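Local coordinates for insect group II chitinase (Ostrinia furnacalis, PDB 5Y2A), which probably hydrolyses the beta-1,4 linkages of chitin with this second catalytic domain, a family 18 glycoside hydrolase, at residues N225-V228 with N229-N233; A329-V332 with R333-L337. All coordinates share one frame; numbering follows the deposited sequence.

Contact 1: N225-V228 with N229-N233; sequences NFTV and NYWIN. With NAG (2-acetamido-2-deoxy-beta-D-glucopyranose), chain C.
Asn229 folds its amide back over the preceding turn of helix 224-233 and meets Asn225, the residue that carries the N-linked sugar. With CG anti to its own carbonyl carbon (chi1 -78°), the side chain of Asn229 runs toward the start of the helix. CB passes 3.5 Å from Asn225 O, and Asn229 CG lies 3.7 Å from Asn225 O and also near C6 of the sugar. At the tip, Asn229 ND2 donates to Asn225 O at 2.9 Å, from above the carbonyl plane. The backbone N of Asn229 makes the regular helical bond to the same oxygen from the opposite face, so one carbonyl is gripped by two N-H groups of one residue. Asn229 ND2 also comes within 3.5 Å of the ring oxygen O5 of the sugar. The two amide planes stand almost perpendicular, at 89°.

Asn225 ND2 is bonded covalently to C1 of the N-acetylglucosamine, and its OD1 is hydrogen-bonded to Tyr331 OH. Asn225, Phe226 and Thr227 spell the Asn-X-Thr sequon of N-glycosylation. Farther round the helix, the rings of Phe226 and Tyr230 run in the same direction with planes 19° apart, but are slid so far that they barely overlap. Their centroids are 5.3 Å apart, and Phe226 CE1 touches Tyr230 CB at 3.7 Å. Thr227 O meets the edge of the Trp231 ring at CD1 (3.2 Å), in the ring plane, while also accepting the backbone N-H of Trp231.

Val228 CG1 and Ile232 CD1 pack alongside each other. Among the neighbouring elements, Tyr230 and Trp231 lean on Ile174 of helix 171-177, while Val228 and Trp231 cover Leu192 of strand 189-192; Val228 also meets Val243, and Ile232 Leu241, both in strand 241-254.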
loop_
_atom_site.group_PDB
_atom_site.type_symbol
_atom_site.label_atom_id
_atom_site.label_comp_id
_atom_site.label_asym_id
_atom_site.label_seq_id
_atom_site.Cartn_x
_atom_site.Cartn_y
_atom_site.Cartn_z
ATOM N N ASN A 225 -13.451 -16.429 -19.817
ATOM C CA ASN A 225 -14.238 -17.511 -20.397
ATOM C C ASN A 225 -13.962 -18.837 -19.695
ATOM O O ASN A 225 -14.897 -19.587 -19.392
ATOM C CB ASN A 225 -13.958 -17.614 -21.893
ATOM C CG ASN A 225 -14.769 -18.698 -22.560
ATOM O OD1 ASN A 225 -15.979 -18.808 -22.356
ATOM N ND2 ASN A 225 -14.100 -19.520 -23.350
ATOM N N PHE A 226 -12.696 -19.130 -19.386
ATOM C CA PHE A 226 -12.425 -20.348 -18.631
ATOM C C PHE A 226 -13.065 -20.277 -17.255
ATOM O O PHE A 226 -13.730 -21.225 -16.819
ATOM C CB PHE A 226 -10.923 -20.607 -18.492
ATOM C CG PHE A 226 -10.617 -21.871 -17.728
ATOM C CD1 PHE A 226 -10.615 -21.884 -16.335
ATOM C CD2 PHE A 226 -10.375 -23.059 -18.403
ATOM C CE1 PHE A 226 -10.368 -23.049 -15.634
ATOM C CE2 PHE A 226 -10.119 -24.224 -17.710
ATOM C CZ PHE A 226 -10.120 -24.222 -16.323
ATOM N N THR A 227 -12.866 -19.158 -16.551
ATOM C CA THR A 227 -13.394 -19.019 -15.197
ATOM C C THR A 227 -14.888 -19.305 -15.151
ATOM O O THR A 227 -15.371 -20.031 -14.271
ATOM C CB THR A 227 -13.115 -17.610 -14.668
ATOM O OG1 THR A 227 -11.703 -17.356 -14.675
ATOM C CG2 THR A 227 -13.658 -17.464 -13.263
ATOM N N VAL A 228 -15.639 -18.729 -16.091
ATOM C CA VAL A 228 -17.088 -18.897 -16.095
ATOM C C VAL A 228 -17.448 -20.352 -16.355
ATOM O O VAL A 228 -18.266 -20.944 -15.640
ATOM C CB VAL A 228 -17.739 -17.957 -17.127
ATOM C CG1 VAL A 228 -19.214 -18.300 -17.308
ATOM C CG2 VAL A 228 -17.586 -16.498 -16.695
ATOM N N ASN A 229 -16.843 -20.949 -17.382
ATOM C CA ASN A 229 -17.141 -22.342 -17.689
ATOM C C ASN A 229 -16.684 -23.273 -16.575
ATOM O O ASN A 229 -17.337 -24.291 -16.311
ATOM C CB ASN A 229 -16.511 -22.725 -19.026
ATOM C CG ASN A 229 -17.315 -22.216 -20.197
ATOM O OD1 ASN A 229 -18.377 -22.753 -20.507
ATOM N ND2 ASN A 229 -16.825 -21.167 -20.850
ATOM N N TYR A 230 -15.593 -22.928 -15.887
ATOM C CA TYR A 230 -15.138 -23.762 -14.779
ATOM C C TYR A 230 -16.150 -23.766 -13.638
ATOM O O TYR A 230 -16.455 -24.823 -13.077
ATOM C CB TYR A 230 -13.773 -23.284 -14.282
ATOM C CG TYR A 230 -13.060 -24.290 -13.406
ATOM C CD1 TYR A 230 -12.623 -25.507 -13.924
ATOM C CD2 TYR A 230 -12.833 -24.029 -12.056
ATOM C CE1 TYR A 230 -11.970 -26.432 -13.124
ATOM C CE2 TYR A 230 -12.180 -24.949 -11.250
ATOM C CZ TYR A 230 -11.750 -26.148 -11.791
ATOM O OH TYR A 230 -11.100 -27.064 -10.995
ATOM N N TRP A 231 -16.689 -22.594 -13.286
ATOM C CA TRP A 231 -17.732 -22.541 -12.264
ATOM C C TRP A 231 -18.956 -23.347 -12.682
ATOM O O TRP A 231 -19.538 -24.076 -11.866
ATOM C CB TRP A 231 -18.121 -21.090 -11.977
ATOM C CG TRP A 231 -17.235 -20.460 -10.964
ATOM C CD1 TRP A 231 -16.046 -19.833 -11.188
ATOM C CD2 TRP A 231 -17.444 -20.434 -9.552
ATOM N NE1 TRP A 231 -15.513 -19.395 -10.001
ATOM C CE2 TRP A 231 -16.347 -19.763 -8.980
ATOM C CE3 TRP A 231 -18.452 -20.919 -8.711
ATOM C CZ2 TRP A 231 -16.227 -19.566 -7.608
ATOM C CZ3 TRP A 231 -18.337 -20.707 -7.350
ATOM C CH2 TRP A 231 -17.233 -20.036 -6.812
ATOM N N ILE A 232 -19.359 -23.230 -13.948
ATOM C CA ILE A 232 -20.498 -24.001 -14.443
ATOM C C ILE A 232 -20.212 -25.495 -14.333
ATOM O O ILE A 232 -21.035 -26.269 -13.830
ATOM C CB ILE A 232 -20.828 -23.604 -15.894
ATOM C CG1 ILE A 232 -21.256 -22.136 -15.972
ATOM C CG2 ILE A 232 -21.913 -24.520 -16.464
ATOM C CD1 ILE A 232 -21.446 -21.625 -17.396
ATOM N N ASN A 233 -19.034 -25.918 -14.794
ATOM C CA ASN A 233 -18.668 -27.329 -14.745
ATOM C C ASN A 233 -18.494 -27.837 -13.324
ATOM O O ASN A 233 -18.616 -29.044 -13.096
ATOM C CB ASN A 233 -17.393 -27.565 -15.543
ATOM C CG ASN A 233 -17.584 -27.304 -17.014
ATOM O OD1 ASN A 233 -18.710 -27.309 -17.507
ATOM N ND2 ASN A 233 -16.488 -27.077 -17.727
HETATM C C1 NAG C . -14.757 -20.605 -24.018
HETATM C C2 NAG C . -14.321 -20.746 -25.470
HETATM C C3 NAG C . -14.967 -21.982 -26.102
HETATM C C4 NAG C . -14.745 -23.227 -25.249
HETATM C C5 NAG C . -15.116 -22.949 -23.794
HETATM C C6 NAG C . -14.766 -24.088 -22.861
HETATM C C7 NAG C . -13.740 -18.891 -26.966
HETATM C C8 NAG C . -14.255 -17.730 -27.763
HETATM N N2 NAG C . -14.648 -19.563 -26.251
HETATM O O3 NAG C . -14.415 -22.148 -27.404
HETATM O O4 NAG C . -15.624 -24.272 -25.657
HETATM O O5 NAG C . -14.433 -21.784 -23.311
HETATM O O6 NAG C . -13.360 -24.235 -22.715
HETATM O O7 NAG C . -12.554 -19.197 -26.958
#

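Contact 2: A329-V332 with R333-L337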
loop_
_atom_site.group_PDB
_atom_site.type_symbol
_atom_site.label_atom_id
_atom_site.label_comp_id
_atom_site.label_asym_id
_atom_site.label_seq_id
_atom_site.Cartn_x
_atom_site.Cartn_y
_atom_site.Cartn_z
ATOM N N ALA A 329 -20.612 -8.004 -21.348
ATOM C CA ALA A 329 -22.039 -7.995 -21.062
ATOM C C ALA A 329 -22.804 -8.837 -22.075
ATOM O O ALA A 329 -23.750 -9.544 -21.712
ATOM C CB ALA A 329 -22.557 -6.555 -21.047
ATOM N N GLU A 330 -22.410 -8.780 -23.349
ATOM C CA GLU A 330 -23.066 -9.613 -24.351
ATOM C C GLU A 330 -22.740 -11.084 -24.149
ATOM O O GLU A 330 -23.592 -11.947 -24.398
ATOM C CB GLU A 330 -22.674 -9.145 -25.758
ATOM C CG GLU A 330 -23.239 -7.773 -26.078
ATOM C CD GLU A 330 -22.997 -7.319 -27.507
ATOM O OE1 GLU A 330 -21.993 -7.736 -28.122
ATOM O OE2 GLU A 330 -23.815 -6.517 -28.000
ATOM N N TYR A 331 -21.527 -11.384 -23.674
ATOM C CA TYR A 331 -21.181 -12.746 -23.275
ATOM C C TYR A 331 -22.106 -13.248 -22.174
ATOM O O TYR A 331 -22.580 -14.391 -22.216
ATOM C CB TYR A 331 -19.727 -12.780 -22.811
ATOM C CG TYR A 331 -19.245 -14.104 -22.261
ATOM C CD1 TYR A 331 -18.720 -15.075 -23.103
ATOM C CD2 TYR A 331 -19.275 -14.367 -20.900
ATOM C CE1 TYR A 331 -18.250 -16.276 -22.603
ATOM C CE2 TYR A 331 -18.813 -15.571 -20.391
ATOM C CZ TYR A 331 -18.300 -16.522 -21.252
ATOM O OH TYR A 331 -17.832 -17.721 -20.762
ATOM N N VAL A 332 -22.341 -12.412 -21.158
ATOM C CA VAL A 332 -23.276 -12.752 -20.087
ATOM C C VAL A 332 -24.651 -13.083 -20.654
ATOM O O VAL A 332 -25.292 -14.060 -20.250
ATOM C CB VAL A 332 -23.352 -11.594 -19.072
ATOM C CG1 VAL A 332 -24.625 -11.699 -18.228
ATOM C CG2 VAL A 332 -22.103 -11.593 -18.185
ATOM N N ARG A 333 -25.117 -12.285 -21.609
ATOM C CA ARG A 333 -26.441 -12.533 -22.153
ATOM C C ARG A 333 -26.453 -13.784 -23.027
ATOM O O ARG A 333 -27.385 -14.596 -22.937
ATOM C CB ARG A 333 -26.922 -11.309 -22.924
ATOM C CG ARG A 333 -28.396 -11.341 -23.177
ATOM C CD ARG A 333 -28.918 -9.977 -23.508
ATOM N NE ARG A 333 -30.318 -10.057 -23.893
ATOM C CZ ARG A 333 -31.114 -9.005 -24.028
ATOM N NH1 ARG A 333 -30.644 -7.785 -23.807
ATOM N NH2 ARG A 333 -32.381 -9.173 -24.379
ATOM N N ALA A 334 -25.419 -13.976 -23.848
ATOM C CA ALA A 334 -25.367 -15.155 -24.708
ATOM C C ALA A 334 -25.280 -16.439 -23.895
ATOM O O ALA A 334 -25.926 -17.437 -24.234
ATOM C CB ALA A 334 -24.188 -15.050 -25.676
ATOM N N MET A 335 -24.461 -16.439 -22.839
ATOM C CA MET A 335 -24.320 -17.566 -21.922
ATOM C C MET A 335 -25.493 -17.707 -20.963
ATOM O O MET A 335 -25.520 -18.675 -20.192
ATOM C CB MET A 335 -23.019 -17.420 -21.123
ATOM C CG MET A 335 -21.747 -17.621 -21.926
ATOM S SD MET A 335 -21.386 -19.359 -22.233
ATOM C CE MET A 335 -20.874 -19.859 -20.598
ATOM N N GLU A 336 -26.435 -16.762 -20.970
ATOM C CA GLU A 336 -27.605 -16.796 -20.090
ATOM C C GLU A 336 -27.200 -16.851 -18.615
ATOM O O GLU A 336 -27.719 -17.646 -17.827
ATOM C CB GLU A 336 -28.528 -17.962 -20.462
ATOM C CG GLU A 336 -28.965 -17.923 -21.925
ATOM C CD GLU A 336 -29.795 -19.127 -22.332
ATOM O OE1 GLU A 336 -30.888 -18.929 -22.899
ATOM O OE2 GLU A 336 -29.347 -20.271 -22.096
ATOM N N LEU A 337 -26.280 -15.968 -18.237
ATOM C CA LEU A 337 -25.785 -15.914 -16.871
ATOM C C LEU A 337 -26.682 -14.989 -16.049
ATOM O O LEU A 337 -27.708 -14.504 -16.527
ATOM C CB LEU A 337 -24.326 -15.461 -16.859
ATOM C CG LEU A 337 -23.394 -16.306 -17.733
ATOM C CD1 LEU A 337 -21.963 -15.781 -17.674
ATOM C CD2 LEU A 337 -23.454 -17.774 -17.321
#
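Met335 CG sits over one face of the Tyr331 ring, 3.8 Å from its centroid and 14° off the ring normal, in a CH-pi contact offset toward the rim. The two side chains lie side by side and point the same way, four residues apart. Met335 CG stands anti to its carbonyl carbon (chi1 -70°), and further bends at chi2 and chi3 keep the chain curled beside the ring; SD approaches obliquely, 4.8 Å from the same centroid, completing a Met-aromatic pair. Leu337 comes from beyond the turn, its CD1 reaching Tyr331 CE2 at 4.2 Å and its CB reaching Val332 CG1 at 4.0 Å.

That return of Leu337 is made by a Schellman motif closing helix 322-334. Glu336 takes a positive phi of 58°, which turns the chain back on the last helical turn. Leu337 N then donates to Val332 O at 2.9 Å, almost straight and in the carbonyl plane, and Glu336 N donates to Arg333 O at 3.1 Å. The Val332-Leu337 side-chain contact joins the same two residues as the six-to-one bond of the motif. The chain leaves the motif into strand 339-343, one of the parallel strands of the TIM barrel.

Just before the turn the helix keeps its regular bonds, Met335 N to Tyr331 O at 2.8 Å among them. Val332 also rests on Leu370 of helix 361-371. Polar partners surround the turn: the carbonyl of Met335 accepts from Arg238 NH1, that of Leu337 from Lys239 NZ. At the outer edge the extended Arg333 carries its NH1 to Val369 O.

How the contacts relate
Both contacts are local, one along a helix and one round a helix end, in the same family 18 barrel, with centres about 13 Å apart. Contact 1 runs along almost the whole of helix 224-233 and is the more enclosed: none of its touching residues is exposed, and amide, sugar and aromatic chemistry share one helix. Contact 2 has as many exposed residues as buried ones, with apolar packing inward and charged side chains outward. They meet directly: beside the polar join at Tyr331, that residue packs against Val228 and Asn229, while Met335 CE touches Ile232 CD1 at 3.7 Å. Both also press on Val243 of strand 241-254, through Val228 in one and through Val332 and Leu337 in the other.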